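Local coordinates for endo-xylogalacturonan hydrolase A (Aspergillus tubingensis, PDB 4C2L), which degrades xylogalacturonan, a heavily xylose-substituted galacturonan of the hairy regions of pectin, acting only where the galacturonic acid backbone carries xylose, at residues K103-T108 against N143-G148; T134-T139 against V157-K162; V168-L173 against T197-T202; D189-G194 against D211-K216. All coordinates share one frame; numbering follows the deposited sequence.

Contact 1: residues K103-T108 against N143-G148; sequences KLRSLT and NLEISG
The guanidinium of Arg-105 stands almost perpendicular to the carboxylate of Glu-145, their planes 88° apart, and it is covered on both faces by residues of its own segment. Lys-103 CD lies over the centre of one face, 3.9 Å above the plane; Leu-107 CD2 sits over the other, offset toward the rim. NE forms a salt bridge to Asp-71, leaving Glu-145 OE1 to meet the aliphatic part, 3.8 Å from Arg-105 CD and 3.6 Å from Lys-103 CB.

The other carboxylate oxygen is taken within its own strand: Ser-147 OG gives a short 2.5 Å bond to Glu-145 OE2 from the syn side but 33° out of the carboxylate plane. Ser-147 OG also lies 3.3 Å from Arg-105 CB.

Underneath, two strands run parallel, joined by Leu-104 N to Glu-145 O (2.8 Å), Ser-147 N to Leu-104 O and Ser-106 N to Ser-147 O. These are adjacent rungs of the right-handed parallel beta-helix characteristic of glycoside hydrolase family 28.

Leu-104 and Ile-146 point inward, where both meet Leu-136. Charged and polar groups therefore occupy one face and hydrocarbon the other, and the opposite charges of Arg-105 and Glu-145 probably attract without pairing directly.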
loop_
_atom_site.group_PDB
_atom_site.type_symbol
_atom_site.label_atom_id
_atom_site.label_comp_id
_atom_site.label_asym_id
_atom_site.label_seq_id
_atom_site.Cartn_x
_atom_site.Cartn_y
_atom_site.Cartn_z
ATOM N N LYS A 103 -5.129 -7.917 18.230
ATOM C CA LYS A 103 -4.895 -6.480 18.316
ATOM C C LYS A 103 -3.390 -6.294 18.416
ATOM O O LYS A 103 -2.752 -6.820 19.330
ATOM C CB LYS A 103 -5.589 -5.872 19.535
ATOM C CG LYS A 103 -7.067 -6.222 19.643
ATOM C CD LYS A 103 -7.666 -5.639 20.920
ATOM C CE LYS A 103 -9.020 -6.261 21.244
ATOM N NZ LYS A 103 -8.843 -7.589 21.899
ATOM N N LEU A 104 -2.822 -5.579 17.459
ATOM C CA LEU A 104 -1.411 -5.243 17.493
ATOM C C LEU A 104 -1.390 -3.742 17.579
ATOM O O LEU A 104 -1.684 -3.046 16.596
ATOM C CB LEU A 104 -0.689 -5.732 16.226
ATOM C CG LEU A 104 0.799 -5.380 16.055
ATOM C CD1 LEU A 104 1.661 -6.049 17.115
ATOM C CD2 LEU A 104 1.304 -5.791 14.677
ATOM N N ARG A 105 -1.081 -3.232 18.758
ATOM C CA ARG A 105 -1.364 -1.812 18.978
ATOM C C ARG A 105 -0.438 -1.154 19.957
ATOM O O ARG A 105 0.116 -1.812 20.825
ATOM C CB ARG A 105 -2.808 -1.659 19.432
ATOM C CG ARG A 105 -3.165 -2.439 20.690
ATOM C CD ARG A 105 -4.646 -2.226 20.984
ATOM N NE ARG A 105 -5.048 -2.885 22.210
ATOM C CZ ARG A 105 -6.161 -2.586 22.872
ATOM N NH1 ARG A 105 -6.957 -1.615 22.422
ATOM N NH2 ARG A 105 -6.462 -3.244 23.976
ATOM N N SER A 106 -0.254 0.151 19.806
ATOM C CA SER A 106 0.401 0.927 20.838
ATOM C C SER A 106 -0.681 1.740 21.522
ATOM O O SER A 106 -1.372 2.520 20.868
ATOM C CB SER A 106 1.478 1.854 20.268
ATOM O OG SER A 106 2.025 2.642 21.324
ATOM N N LEU A 107 -0.870 1.508 22.815
ATOM C CA LEU A 107 -1.894 2.244 23.564
ATOM C C LEU A 107 -1.362 3.581 24.077
ATOM O O LEU A 107 -2.139 4.489 24.372
ATOM C CB LEU A 107 -2.493 1.385 24.688
ATOM C CG LEU A 107 -3.412 0.233 24.251
ATOM C CD1 LEU A 107 -3.879 -0.592 25.451
ATOM C CD2 LEU A 107 -4.611 0.758 23.452
ATOM N N THR A 108 -0.043 3.719 24.164
ATOM C CA THR A 108 0.552 5.005 24.548
ATOM C C THR A 108 0.828 5.882 23.345
ATOM O O THR A 108 0.941 7.111 23.469
ATOM C CB THR A 108 1.877 4.842 25.321
ATOM O OG1 THR A 108 2.863 4.264 24.451
ATOM C CG2 THR A 108 1.687 3.969 26.561
ATOM N N ASN A 143 -10.687 -10.505 11.924
ATOM C CA ASN A 143 -10.796 -9.646 13.094
ATOM C C ASN A 143 -9.421 -9.229 13.609
ATOM O O ASN A 143 -9.024 -9.576 14.720
ATOM C CB ASN A 143 -11.620 -10.345 14.197
ATOM C CG ASN A 143 -13.000 -10.784 13.712
ATOM O OD1 ASN A 143 -13.468 -11.887 14.026
ATOM N ND2 ASN A 143 -13.648 -9.934 12.939
ATOM N N LEU A 144 -8.685 -8.517 12.764
ATOM C CA LEU A 144 -7.344 -8.067 13.084
ATOM C C LEU A 144 -7.358 -6.557 13.159
ATOM O O LEU A 144 -7.904 -5.895 12.278
ATOM C CB LEU A 144 -6.358 -8.518 12.008
ATOM C CG LEU A 144 -6.471 -10.010 11.632
ATOM C CD1 LEU A 144 -5.727 -10.323 10.351
ATOM C CD2 LEU A 144 -5.974 -10.889 12.764
ATOM N N GLU A 145 -6.742 -6.022 14.206
ATOM C CA GLU A 145 -6.727 -4.584 14.425
ATOM C C GLU A 145 -5.274 -4.168 14.659
ATOM O O GLU A 145 -4.587 -4.747 15.509
ATOM C CB GLU A 145 -7.627 -4.257 15.631
ATOM C CG GLU A 145 -7.830 -2.779 15.907
ATOM C CD GLU A 145 -6.845 -2.186 16.914
ATOM O OE1 GLU A 145 -6.034 -2.922 17.538
ATOM O OE2 GLU A 145 -6.901 -0.953 17.096
ATOM N N ILE A 146 -4.806 -3.203 13.868
ATOM C CA ILE A 146 -3.441 -2.706 13.927
ATOM C C ILE A 146 -3.531 -1.196 14.120
ATOM O O ILE A 146 -4.044 -0.488 13.258
ATOM C CB ILE A 146 -2.648 -3.019 12.634
ATOM C CG1 ILE A 146 -2.724 -4.519 12.296
ATOM C CG2 ILE A 146 -1.185 -2.594 12.770
ATOM C CD1 ILE A 146 -3.953 -4.883 11.485
ATOM N N SER A 147 -3.009 -0.686 15.234
ATOM C CA SER A 147 -3.276 0.715 15.555
ATOM C C SER A 147 -2.271 1.391 16.467
ATOM O O SER A 147 -1.616 0.748 17.284
ATOM C CB SER A 147 -4.664 0.837 16.185
ATOM O OG SER A 147 -4.700 0.232 17.472
ATOM N N GLY A 148 -2.160 2.703 16.303
ATOM C CA GLY A 148 -1.461 3.554 17.236
ATOM C C GLY A 148 0.038 3.588 17.129
ATOM O O GLY A 148 0.694 4.328 17.862
#

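Contact 2: residues T134-T139 against V157-K162; sequences TLLYIT and VFNSVK
Lys-162 starts on the face of the sheet that also carries Tyr-137, Ser-160 and Thr-139, and its chain works back over Tyr-137. CB leads to CG, which comes 3.9 Å from Thr-139 OG1. CD then reaches the phenol, 3.3 Å from Tyr-137 OH. A bend at chi3 (74°) carries CE to the ring, 4.0 Å from Tyr-137 CE1, in an oblique approach. At the tip, NZ donates to a water 2.7 Å away, and that same water is hydrogen-bonded to Tyr-137 OH, so ammonium and phenol are joined through solvent.

Another water sits over the centre of the Tyr-137 ring, 3.1 Å above the ring plane. It donates to Ile-138 O. These side chains decorate one parallel sheet of the right-handed beta-helix, in which segments 134-139 and 157-162 occupy successive coils; Leu-136, Asn-159, Ile-138 and Val-161 line the opposite face, toward the interior. Among them Asn-159 OD1 lies 3.4 Å from Leu-136 CD2, while the amide itself is held by Gln-151 and by the carbonyl of Gly-190.

At the start of the pair Thr-134 and Val-157 run alongside each other, and a water links Thr-134 OG1 to Val-157 N. The side chain of Val-157 is about 7 Å from that of Asp-210, the proton donor by similarity. Here the backbones are joined by Leu-135 N donating to Val-157 O at 2.9 Å.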
loop_
_atom_site.group_PDB
_atom_site.type_symbol
_atom_site.label_atom_id
_atom_site.label_comp_id
_atom_site.label_asym_id
_atom_site.label_seq_id
_atom_site.Cartn_x
_atom_site.Cartn_y
_atom_site.Cartn_z
ATOM N N THR A 134 8.102 -8.359 3.388
ATOM C CA THR A 134 7.098 -7.385 3.854
ATOM C C THR A 134 7.170 -7.275 5.359
ATOM O O THR A 134 7.349 -8.290 6.046
ATOM C CB THR A 134 5.715 -7.888 3.424
ATOM O OG1 THR A 134 5.700 -7.855 1.995
ATOM C CG2 THR A 134 4.550 -7.043 4.027
ATOM N N LEU A 135 7.031 -6.054 5.879
ATOM C CA LEU A 135 7.193 -5.834 7.320
ATOM C C LEU A 135 6.067 -6.488 8.140
ATOM O O LEU A 135 6.360 -7.228 9.099
ATOM C CB LEU A 135 7.284 -4.323 7.617
ATOM C CG LEU A 135 7.332 -3.966 9.097
ATOM C CD1 LEU A 135 8.643 -4.466 9.702
ATOM C CD2 LEU A 135 7.217 -2.455 9.232
ATOM N N LEU A 136 4.799 -6.208 7.793
ATOM C CA LEU A 136 3.643 -6.812 8.472
ATOM C C LEU A 136 2.804 -7.511 7.406
ATOM O O LEU A 136 2.174 -6.861 6.551
ATOM C CB LEU A 136 2.806 -5.744 9.193
ATOM C CG LEU A 136 1.573 -6.267 9.947
ATOM C CD1 LEU A 136 1.948 -7.352 10.966
ATOM C CD2 LEU A 136 0.904 -5.100 10.652
ATOM N N TYR A 137 2.822 -8.832 7.448
ATOM C CA TYR A 137 2.263 -9.638 6.379
ATOM C C TYR A 137 1.106 -10.443 6.947
ATOM O O TYR A 137 1.297 -11.363 7.767
ATOM C CB TYR A 137 3.359 -10.564 5.841
ATOM C CG TYR A 137 2.958 -11.409 4.666
ATOM C CD1 TYR A 137 3.132 -10.940 3.357
ATOM C CD2 TYR A 137 2.456 -12.701 4.851
ATOM C CE1 TYR A 137 2.776 -11.718 2.264
ATOM C CE2 TYR A 137 2.100 -13.492 3.759
ATOM C CZ TYR A 137 2.270 -12.990 2.475
ATOM O OH TYR A 137 1.941 -13.748 1.379
ATOM N N ILE A 138 -0.103 -10.070 6.540
ATOM C CA ILE A 138 -1.321 -10.698 7.051
ATOM C C ILE A 138 -1.891 -11.571 5.936
ATOM O O ILE A 138 -2.116 -11.098 4.811
ATOM C CB ILE A 138 -2.349 -9.613 7.467
ATOM C CG1 ILE A 138 -1.884 -8.887 8.715
ATOM C CG2 ILE A 138 -3.741 -10.216 7.706
ATOM C CD1 ILE A 138 -2.504 -7.502 8.856
ATOM N N THR A 139 -2.107 -12.853 6.227
ATOM C CA THR A 139 -2.698 -13.726 5.234
ATOM C C THR A 139 -3.746 -14.595 5.895
ATOM O O THR A 139 -3.466 -15.246 6.902
ATOM C CB THR A 139 -1.650 -14.562 4.471
ATOM O OG1 THR A 139 -2.325 -15.382 3.514
ATOM C CG2 THR A 139 -0.797 -15.422 5.418
ATOM N N VAL A 157 7.671 -3.634 1.367
ATOM C CA VAL A 157 6.279 -3.232 1.656
ATOM C C VAL A 157 6.066 -3.119 3.168
ATOM O O VAL A 157 6.581 -3.944 3.933
ATOM C CB VAL A 157 5.287 -4.251 1.034
ATOM C CG1 VAL A 157 3.837 -3.950 1.447
ATOM C CG2 VAL A 157 5.445 -4.228 -0.493
ATOM N N PHE A 158 5.322 -2.095 3.608
ATOM C CA PHE A 158 5.001 -1.961 5.034
ATOM C C PHE A 158 3.988 -3.036 5.440
ATOM O O PHE A 158 4.240 -3.840 6.343
ATOM C CB PHE A 158 4.347 -0.605 5.332
ATOM C CG PHE A 158 5.287 0.573 5.383
ATOM C CD1 PHE A 158 5.595 1.303 4.227
ATOM C CD2 PHE A 158 5.757 1.030 6.614
ATOM C CE1 PHE A 158 6.408 2.441 4.291
ATOM C CE2 PHE A 158 6.561 2.168 6.697
ATOM C CZ PHE A 158 6.900 2.872 5.539
ATOM N N ASN A 159 2.814 -3.020 4.807
ATOM C CA ASN A 159 1.705 -3.877 5.223
ATOM C C ASN A 159 1.091 -4.534 4.013
ATOM O O ASN A 159 0.866 -3.881 2.988
ATOM C CB ASN A 159 0.586 -3.032 5.864
ATOM C CG ASN A 159 1.057 -2.273 7.068
ATOM O OD1 ASN A 159 1.292 -2.861 8.113
ATOM N ND2 ASN A 159 1.235 -0.962 6.919
ATOM N N SER A 160 0.802 -5.825 4.129
ATOM C CA SER A 160 0.117 -6.559 3.077
ATOM C C SER A 160 -1.026 -7.367 3.698
ATOM O O SER A 160 -0.866 -7.894 4.802
ATOM C CB SER A 160 1.110 -7.493 2.386
ATOM O OG SER A 160 0.478 -8.247 1.375
ATOM N N VAL A 161 -2.147 -7.479 2.988
ATOM C CA VAL A 161 -3.265 -8.293 3.452
ATOM C C VAL A 161 -3.675 -9.140 2.264
ATOM O O VAL A 161 -3.933 -8.619 1.171
ATOM C CB VAL A 161 -4.464 -7.428 3.913
ATOM C CG1 VAL A 161 -5.622 -8.315 4.368
ATOM C CG2 VAL A 161 -4.051 -6.488 5.043
ATOM N N LYS A 162 -3.691 -10.452 2.468
ATOM C CA LYS A 162 -4.133 -11.360 1.424
ATOM C C LYS A 162 -4.677 -12.648 2.033
ATOM O O LYS A 162 -5.027 -12.673 3.214
ATOM C CB LYS A 162 -3.013 -11.637 0.432
ATOM C CG LYS A 162 -1.867 -12.435 1.000
ATOM C CD LYS A 162 -0.863 -12.716 -0.115
ATOM C CE LYS A 162 -0.096 -11.454 -0.455
ATOM N NZ LYS A 162 0.691 -11.677 -1.696
HETATM O O HOH W 1 7.718 -6.669 0.476
HETATM O O HOH W 2 3.579 -8.534 0.733
HETATM O O HOH W 3 2.832 -13.090 -0.997
HETATM O O HOH W 4 -0.044 -10.501 3.064
#

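Contact 3: residues V168-L173 against T197-T202; sequences VVFSNL and TYVTIT
Thr-200 O is approached by three groups of the facing strand: Phe-170 N donates to it at 2.8 Å in a nearly straight bond (173°), Val-169 CA makes a C-H...O contact at 3.4 Å, and the edge of the Phe-170 ring arrives with CD1 at 3.8 Å. The two strands are adjacent rungs of the right-handed parallel beta-helix, one in the first PbH1 repeat and the other in the second. The ladder continues on both sides of this rung, with Thr-200 N bonded to Val-168 O and Thr-202 N to Phe-170 O.

Phe-170 is on the inward face; with CG anti to the carbonyl carbon (chi1 -63°) its ring lies beside Ile-201. Its CD1 comes 3.9 Å from Ile-201 CG1, and Val-199 CG1 meets the ring edge near its plane. The ring also packs edge-to-face against Phe-191. Val-168 and Val-199 extend this hydrocarbon layer, CB to CG2.

Val-169, Thr-200, Ser-171 and Thr-202 line the other side, where Thr-202 OG1 is hydrogen-bonded to the carbonyl of Asp-225. At the entry corner Tyr-198 lies against Tyr-221 with nearly parallel rings and touches a sugar of an attached glycan. At the exit corner Asn-172 takes a left-handed backbone conformation, and its N reaches Thr-202 O at 3.1 Å.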
loop_
_atom_site.group_PDB
_atom_site.type_symbol
_atom_site.label_atom_id
_atom_site.label_comp_id
_atom_site.label_asym_id
_atom_site.label_seq_id
_atom_site.Cartn_x
_atom_site.Cartn_y
_atom_site.Cartn_z
ATOM N N VAL A 168 -10.233 -6.461 8.749
ATOM C CA VAL A 168 -8.908 -6.014 9.136
ATOM C C VAL A 168 -8.956 -4.493 9.191
ATOM O O VAL A 168 -9.383 -3.841 8.225
ATOM C CB VAL A 168 -7.860 -6.457 8.104
ATOM C CG1 VAL A 168 -6.462 -6.007 8.516
ATOM C CG2 VAL A 168 -7.914 -7.977 7.946
ATOM N N VAL A 169 -8.515 -3.932 10.312
ATOM C CA VAL A 169 -8.549 -2.480 10.474
ATOM C C VAL A 169 -7.179 -1.934 10.851
ATOM O O VAL A 169 -6.587 -2.388 11.832
ATOM C CB VAL A 169 -9.588 -2.044 11.538
ATOM C CG1 VAL A 169 -9.561 -0.530 11.700
ATOM C CG2 VAL A 169 -10.983 -2.501 11.147
ATOM N N PHE A 170 -6.693 -0.968 10.069
ATOM C CA PHE A 170 -5.451 -0.247 10.356
ATOM C C PHE A 170 -5.877 1.153 10.757
ATOM O O PHE A 170 -6.545 1.834 9.981
ATOM C CB PHE A 170 -4.571 -0.134 9.105
ATOM C CG PHE A 170 -4.101 -1.457 8.552
ATOM C CD1 PHE A 170 -4.865 -2.137 7.605
ATOM C CD2 PHE A 170 -2.884 -2.001 8.940
ATOM C CE1 PHE A 170 -4.426 -3.347 7.059
ATOM C CE2 PHE A 170 -2.438 -3.220 8.413
ATOM C CZ PHE A 170 -3.215 -3.892 7.468
ATOM N N SER A 171 -5.505 1.584 11.960
ATOM C CA SER A 171 -5.931 2.911 12.435
ATOM C C SER A 171 -4.811 3.682 13.114
ATOM O O SER A 171 -4.035 3.101 13.863
ATOM C CB SER A 171 -7.095 2.735 13.434
ATOM O OG SER A 171 -7.497 3.988 13.918
ATOM N N ASN A 172 -4.746 4.997 12.883
ATOM C CA ASN A 172 -3.813 5.849 13.619
ATOM C C ASN A 172 -2.369 5.357 13.505
ATOM O O ASN A 172 -1.684 5.166 14.514
ATOM C CB ASN A 172 -4.227 5.921 15.098
ATOM C CG ASN A 172 -5.514 6.688 15.292
ATOM O OD1 ASN A 172 -5.719 7.719 14.655
ATOM N ND2 ASN A 172 -6.381 6.192 16.155
ATOM N N LEU A 173 -1.926 5.109 12.279
ATOM C CA LEU A 173 -0.569 4.643 12.042
ATOM C C LEU A 173 0.286 5.753 11.448
ATOM O O LEU A 173 -0.188 6.551 10.620
ATOM C CB LEU A 173 -0.558 3.431 11.094
ATOM C CG LEU A 173 -1.301 2.161 11.495
ATOM C CD1 LEU A 173 -1.068 1.086 10.441
ATOM C CD2 LEU A 173 -0.827 1.662 12.864
ATOM N N THR A 197 -11.650 -9.207 2.408
ATOM C CA THR A 197 -12.897 -8.446 2.465
ATOM C C THR A 197 -12.948 -7.640 3.750
ATOM O O THR A 197 -12.464 -8.095 4.786
ATOM C CB THR A 197 -14.135 -9.369 2.403
ATOM O OG1 THR A 197 -14.066 -10.317 3.473
ATOM C CG2 THR A 197 -14.195 -10.107 1.072
ATOM N N TYR A 198 -13.549 -6.456 3.674
ATOM C CA TYR A 198 -13.790 -5.588 4.824
ATOM C C TYR A 198 -12.480 -5.179 5.490
ATOM O O TYR A 198 -12.258 -5.394 6.691
ATOM C CB TYR A 198 -14.782 -6.219 5.815
ATOM C CG TYR A 198 -16.012 -6.764 5.117
ATOM C CD1 TYR A 198 -16.948 -5.905 4.529
ATOM C CD2 TYR A 198 -16.230 -8.134 5.038
ATOM C CE1 TYR A 198 -18.065 -6.412 3.873
ATOM C CE2 TYR A 198 -17.350 -8.651 4.398
ATOM C CZ TYR A 198 -18.256 -7.788 3.815
ATOM O OH TYR A 198 -19.358 -8.326 3.168
ATOM N N VAL A 199 -11.608 -4.599 4.679
ATOM C CA VAL A 199 -10.386 -3.977 5.169
ATOM C C VAL A 199 -10.647 -2.478 5.275
ATOM O O VAL A 199 -11.198 -1.866 4.350
ATOM C CB VAL A 199 -9.195 -4.254 4.221
ATOM C CG1 VAL A 199 -7.962 -3.464 4.644
ATOM C CG2 VAL A 199 -8.872 -5.749 4.193
ATOM N N THR A 200 -10.260 -1.895 6.405
ATOM C CA THR A 200 -10.371 -0.453 6.603
ATOM C C THR A 200 -9.008 0.124 6.969
ATOM O O THR A 200 -8.281 -0.440 7.799
ATOM C CB THR A 200 -11.398 -0.108 7.698
ATOM O OG1 THR A 200 -12.694 -0.574 7.298
ATOM C CG2 THR A 200 -11.474 1.415 7.924
ATOM N N ILE A 201 -8.676 1.243 6.341
ATOM C CA ILE A 201 -7.437 1.955 6.619
ATOM C C ILE A 201 -7.870 3.372 6.941
ATOM O O ILE A 201 -8.490 4.026 6.106
ATOM C CB ILE A 201 -6.507 1.971 5.384
ATOM C CG1 ILE A 201 -6.079 0.550 5.031
ATOM C CG2 ILE A 201 -5.271 2.841 5.649
ATOM C CD1 ILE A 201 -5.538 0.409 3.625
ATOM N N THR A 202 -7.561 3.843 8.147
ATOM C CA THR A 202 -8.069 5.158 8.537
ATOM C C THR A 202 -7.113 5.901 9.438
ATOM O O THR A 202 -6.499 5.302 10.339
ATOM C CB THR A 202 -9.482 5.053 9.169
ATOM O OG1 THR A 202 -9.974 6.372 9.450
ATOM C CG2 THR A 202 -9.455 4.226 10.468
#

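Contact 4: residues D189-G194 against D211-K216; sequences DGFDIG and DCVAFK. With SO4 (sulfate ion), chain E.
One water bridges both segments and three polar side chains: it is hydrogen-bonded to Asp-189 OD2 (2.6 Å), to Asp-211 OD2 (2.7 Å) and to Lys-216 NZ (2.8 Å). The site lies on a parallel sheet of the right-handed beta-helix, and the two aspartates fall in the NTD and DD sequence signatures of family 28. Asp-210, next in the chain to Asp-211, is the proton donor by similarity, and His-233 beside Asp-211 is an active-site residue by similarity. In relatives such an aspartate pair is thought to activate the attacking water, and the position of this one is consistent with that role.

Lys-216 bends at chi2 (-62°), which sets CD; farther along, CE passes 4.0 Å from Asp-192 CG. The ammonium also donates to Gly-238 O and lies 2.9 Å from O3 of a sulfate, probably from the crystallisation liquor. Asp-192 OD1 lies 2.5 Å from Asp-189 OD2 and also touches Ala-214 CB.

Beneath the polar layer the backbones zip together through Ala-214 N to Phe-191 O and Ile-193 N to Ala-214 O, both nearly straight (172°). Phe-191 N bonds only weakly to Cys-212 O, and a disulfide ties Cys-212 to Cys-229. Phe-191 crosses Val-213 on the interior side; its CD1 lies 3.9 Å from Val-213 CG2 and, near the ring plane, 3.6 Å from Cys-212 O.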
loop_
_atom_site.group_PDB
_atom_site.type_symbol
_atom_site.label_atom_id
_atom_site.label_comp_id
_atom_site.label_asym_id
_atom_site.label_seq_id
_atom_site.Cartn_x
_atom_site.Cartn_y
_atom_site.Cartn_z
ATOM N N ASP A 189 5.677 0.217 -0.415
ATOM C CA ASP A 189 4.215 0.426 -0.463
ATOM C C ASP A 189 3.647 0.500 0.954
ATOM O O ASP A 189 4.011 -0.311 1.813
ATOM C CB ASP A 189 3.506 -0.762 -1.126
ATOM C CG ASP A 189 3.954 -1.037 -2.543
ATOM O OD1 ASP A 189 5.027 -0.569 -2.969
ATOM O OD2 ASP A 189 3.214 -1.781 -3.239
ATOM N N GLY A 190 2.743 1.443 1.217
ATOM C CA GLY A 190 2.127 1.503 2.536
ATOM C C GLY A 190 1.246 0.291 2.823
ATOM O O GLY A 190 1.346 -0.340 3.883
ATOM N N PHE A 191 0.335 -0.003 1.903
ATOM C CA PHE A 191 -0.628 -1.088 2.099
ATOM C C PHE A 191 -0.847 -1.733 0.761
ATOM O O PHE A 191 -1.264 -1.064 -0.182
ATOM C CB PHE A 191 -1.986 -0.542 2.595
ATOM C CG PHE A 191 -1.883 0.251 3.850
ATOM C CD1 PHE A 191 -1.552 1.602 3.806
ATOM C CD2 PHE A 191 -2.079 -0.358 5.083
ATOM C CE1 PHE A 191 -1.440 2.339 4.974
ATOM C CE2 PHE A 191 -1.970 0.383 6.258
ATOM C CZ PHE A 191 -1.643 1.730 6.196
ATOM N N ASP A 192 -0.569 -3.035 0.676
ATOM C CA ASP A 192 -0.886 -3.799 -0.517
ATOM C C ASP A 192 -2.054 -4.673 -0.109
ATOM O O ASP A 192 -1.866 -5.634 0.654
ATOM C CB ASP A 192 0.292 -4.690 -0.919
ATOM C CG ASP A 192 1.351 -3.957 -1.735
ATOM O OD1 ASP A 192 1.206 -2.760 -2.034
ATOM O OD2 ASP A 192 2.334 -4.618 -2.083
ATOM N N ILE A 193 -3.255 -4.328 -0.572
ATOM C CA ILE A 193 -4.460 -5.035 -0.135
ATOM C C ILE A 193 -4.904 -5.965 -1.246
ATOM O O ILE A 193 -5.367 -5.508 -2.286
ATOM C CB ILE A 193 -5.591 -4.044 0.263
ATOM C CG1 ILE A 193 -5.071 -3.023 1.303
ATOM C CG2 ILE A 193 -6.824 -4.808 0.766
ATOM C CD1 ILE A 193 -4.558 -3.630 2.605
ATOM N N GLY A 194 -4.703 -7.266 -1.034
ATOM C CA GLY A 194 -5.079 -8.280 -2.005
ATOM C C GLY A 194 -6.334 -9.009 -1.563
ATOM O O GLY A 194 -7.292 -8.386 -1.081
ATOM N N ASP A 211 3.563 2.979 -3.964
ATOM C CA ASP A 211 2.134 3.156 -3.712
ATOM C C ASP A 211 1.822 3.414 -2.246
ATOM O O ASP A 211 2.349 2.741 -1.361
ATOM C CB ASP A 211 1.355 1.919 -4.193
ATOM C CG ASP A 211 1.423 1.752 -5.697
ATOM O OD1 ASP A 211 1.536 2.779 -6.386
ATOM O OD2 ASP A 211 1.357 0.612 -6.198
ATOM N N CYS A 212 0.971 4.397 -2.004
ATOM C CA CYS A 212 0.442 4.664 -0.686
ATOM C C CYS A 212 -0.459 3.483 -0.277
ATOM O O CYS A 212 -0.207 2.798 0.720
ATOM C CB CYS A 212 -0.330 5.996 -0.702
ATOM S SG CYS A 212 -0.591 6.540 0.993
ATOM N N VAL A 213 -1.487 3.236 -1.082
ATOM C CA VAL A 213 -2.355 2.064 -0.937
ATOM C C VAL A 213 -2.454 1.498 -2.334
ATOM O O VAL A 213 -2.687 2.252 -3.287
ATOM C CB VAL A 213 -3.774 2.439 -0.427
ATOM C CG1 VAL A 213 -4.661 1.189 -0.353
ATOM C CG2 VAL A 213 -3.706 3.124 0.942
ATOM N N ALA A 214 -2.217 0.189 -2.468
ATOM C CA ALA A 214 -2.398 -0.485 -3.733
ATOM C C ALA A 214 -3.466 -1.538 -3.553
ATOM O O ALA A 214 -3.404 -2.349 -2.613
ATOM C CB ALA A 214 -1.095 -1.115 -4.212
ATOM N N PHE A 215 -4.473 -1.485 -4.423
ATOM C CA PHE A 215 -5.493 -2.500 -4.429
ATOM C C PHE A 215 -5.108 -3.563 -5.428
ATOM O O PHE A 215 -5.039 -3.333 -6.648
ATOM C CB PHE A 215 -6.865 -1.897 -4.711
ATOM C CG PHE A 215 -7.187 -0.726 -3.827
ATOM C CD1 PHE A 215 -7.600 -0.926 -2.513
ATOM C CD2 PHE A 215 -7.028 0.570 -4.299
ATOM C CE1 PHE A 215 -7.893 0.157 -1.684
ATOM C CE2 PHE A 215 -7.320 1.668 -3.480
ATOM C CZ PHE A 215 -7.735 1.456 -2.164
ATOM N N LYS A 216 -4.831 -4.732 -4.877
ATOM C CA LYS A 216 -4.298 -5.838 -5.648
ATOM C C LYS A 216 -5.437 -6.813 -5.966
ATOM O O LYS A 216 -6.537 -6.673 -5.421
ATOM C CB LYS A 216 -3.194 -6.516 -4.838
ATOM C CG LYS A 216 -2.049 -5.566 -4.490
ATOM C CD LYS A 216 -1.369 -5.055 -5.763
ATOM C CE LYS A 216 0.018 -4.463 -5.487
ATOM N NZ LYS A 216 0.536 -3.779 -6.709
HETATM S S SO4 E . 2.919 -3.336 -9.433
HETATM O O1 SO4 E . 3.804 -2.161 -9.286
HETATM O O2 SO4 E . 3.159 -3.937 -10.769
HETATM O O3 SO4 E . 1.544 -2.841 -9.273
HETATM O O4 SO4 E . 3.261 -4.348 -8.419
HETATM O O HOH W 5 2.257 -1.911 -5.607
#

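All four contacts pair parallel strands of successive coils, but on different walls of the beta-helix. Contacts 1 and 3 are neighbours on one wall, where strands 142-152 and 168-176 bond to each other; contacts 2 and 4 join in the same way through 159-162 and 191-196. Between the walls the interior is continuous: Ile-138 and Val-161 of contact 2 meet Phe-170 of contact 3, and Ile-201 CD1 reaches Val-213 CG1 of contact 4. Contact 4 is the buried one, near the chain's centre, with acidic groups at the probable active site. The other three are partly buried, their outer faces carrying charged and polar side chains in contact 1, water bridges in contact 2 and threonines in contact 3.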